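Local coordinates for transcriptional activator TenA-1 (Sulfolobus solfataricus P2, PDB 2QZC), which is a putative TenA-like thiaminase of the TENA/THI-4/PQQC family and probably acts on thiamine or its breakdown products, at residues 42-45 and 46-50. Residues are numbered along the deposited sequence; the frame is centred on the assembly and turned at random.
With IMD (imidazole), chain C.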
# COMPACT_ATOMS: atom_id res chain seq x y z
N ARG A 42 7.25 -27.32 7.48
CA ARG A 42 7.27 -26.36 8.57
C ARG A 42 8.42 -25.37 8.39
O ARG A 42 8.22 -24.16 8.51
CB ARG A 42 7.38 -27.07 9.92
CG ARG A 42 7.30 -26.15 11.06
CD ARG A 42 7.35 -26.86 12.43
NE ARG A 42 7.29 -25.87 13.50
CZ ARG A 42 8.33 -25.27 14.07
NH1 ARG A 42 9.58 -25.55 13.72
NH2 ARG A 42 8.12 -24.37 15.03
N TYR A 43 9.60 -25.88 8.06
CA TYR A 43 10.79 -25.05 7.81
C TYR A 43 10.44 -24.05 6.69
O TYR A 43 10.71 -22.81 6.80
CB TYR A 43 11.95 -25.92 7.35
CG TYR A 43 13.18 -25.15 6.93
CD1 TYR A 43 13.26 -24.57 5.67
CD2 TYR A 43 14.25 -24.96 7.80
CE1 TYR A 43 14.38 -23.87 5.29
CE2 TYR A 43 15.40 -24.25 7.42
CZ TYR A 43 15.44 -23.69 6.15
OH TYR A 43 16.55 -22.99 5.74
N TYR A 44 9.85 -24.56 5.61
CA TYR A 44 9.43 -23.74 4.45
C TYR A 44 8.47 -22.63 4.89
O TYR A 44 8.60 -21.44 4.51
CB TYR A 44 8.79 -24.61 3.34
CG TYR A 44 7.95 -23.81 2.37
CD1 TYR A 44 8.54 -23.01 1.39
CD2 TYR A 44 6.56 -23.82 2.47
CE1 TYR A 44 7.75 -22.23 0.56
CE2 TYR A 44 5.77 -23.07 1.62
CZ TYR A 44 6.37 -22.27 0.68
OH TYR A 44 5.56 -21.48 -0.13
N LEU A 45 7.43 -23.00 5.64
CA LEU A 45 6.41 -22.04 6.05
C LEU A 45 6.98 -20.91 6.88
O LEU A 45 6.51 -19.74 6.77
CB LEU A 45 5.27 -22.68 6.85
CG LEU A 45 4.19 -23.34 6.02
CD1 LEU A 45 3.14 -23.86 7.03
CD2 LEU A 45 3.53 -22.42 4.93
N ILE A 46 7.96 -21.21 7.72
CA ILE A 46 8.60 -20.19 8.53
C ILE A 46 9.38 -19.23 7.62
O ILE A 46 9.21 -18.00 7.69
CB ILE A 46 9.49 -20.79 9.60
CG1 ILE A 46 8.65 -21.57 10.63
CG2 ILE A 46 10.32 -19.71 10.30
CD1 ILE A 46 9.55 -22.50 11.53
N GLN A 47 10.15 -19.78 6.67
CA GLN A 47 10.85 -18.91 5.72
C GLN A 47 9.87 -18.10 4.88
O GLN A 47 10.11 -16.91 4.61
CB GLN A 47 11.78 -19.72 4.79
CG GLN A 47 12.97 -20.31 5.51
CD GLN A 47 13.84 -19.29 6.20
OE1 GLN A 47 14.38 -18.38 5.55
NE2 GLN A 47 13.96 -19.40 7.54
N ASP A 48 8.78 -18.72 4.44
CA ASP A 48 7.78 -18.00 3.66
C ASP A 48 7.13 -16.88 4.48
O ASP A 48 6.84 -15.80 3.93
CB ASP A 48 6.73 -18.99 3.11
CG ASP A 48 5.66 -18.32 2.33
OD1 ASP A 48 5.97 -17.82 1.24
OD2 ASP A 48 4.50 -18.32 2.80
N GLY A 49 6.94 -17.10 5.78
CA GLY A 49 6.39 -16.06 6.68
C GLY A 49 7.27 -14.81 6.73
O GLY A 49 6.78 -13.67 6.80
N LYS A 50 8.58 -15.02 6.68
CA LYS A 50 9.55 -13.91 6.65
C LYS A 50 9.51 -13.25 5.28
O LYS A 50 9.46 -12.02 5.16
CB LYS A 50 10.95 -14.40 6.95
CG LYS A 50 11.11 -15.08 8.33
CD LYS A 50 12.55 -15.31 8.70
CE LYS A 50 13.29 -14.07 9.15
NZ LYS A 50 12.76 -13.54 10.45
N1 IMD C . 8.29 -17.36 -3.00
C2 IMD C . 7.15 -17.36 -2.34
N3 IMD C . 7.43 -17.61 -1.07
C4 IMD C . 8.75 -17.73 -0.93
C5 IMD C . 9.32 -17.56 -2.17
O HOH W 1 12.76 -21.83 8.68
O HOH W 2 4.06 -18.94 5.74
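Tyr44 and Asp48 run alongside each other, one turn apart, on helix 38-63 of this heme oxygenase-like, all-helical fold. Asp48 CB sits over the rim of one face of the Tyr44 ring, 4.1 Å from CZ. Ring and carboxylate planes are only 16° apart. With CG anti to the backbone N in both (chi1 161° and 179°), and one helical turn between them, the two point the same way. Below them, Asp48 N donates to Tyr44 O at 2.7 Å, one of four successive i to i+4 backbone bonds. Asp48 OD1 accepts a nearly straight 2.7 Å bond from imidazole N3. The imidazole also bonds Glu199, and a glycerol is hydrogen-bonded to OD1; both probably come from the crystallisation liquor but may mark a pocket. A water donates to OD2 and Leu45 O, linking carboxylate to backbone. A second water bridges Tyr43 O and Gln47 NE2, and Gln47 CG meets Tyr43 CE1 obliquely at 3.8 Å. Farther out, Tyr44 OH bonds Tyr141 OH, Asn112 ND2 and Asn109 N grip Gln47 OE1, and Asp210 O and Asn109 ND2 hold Tyr43 OH. Arg42 NE and NH2 donate to Leu96 O and Asp97 O, just after helix 85-95. One guanidinium face receives Ile46 CD1, 3.8 Å from Arg42 NH1.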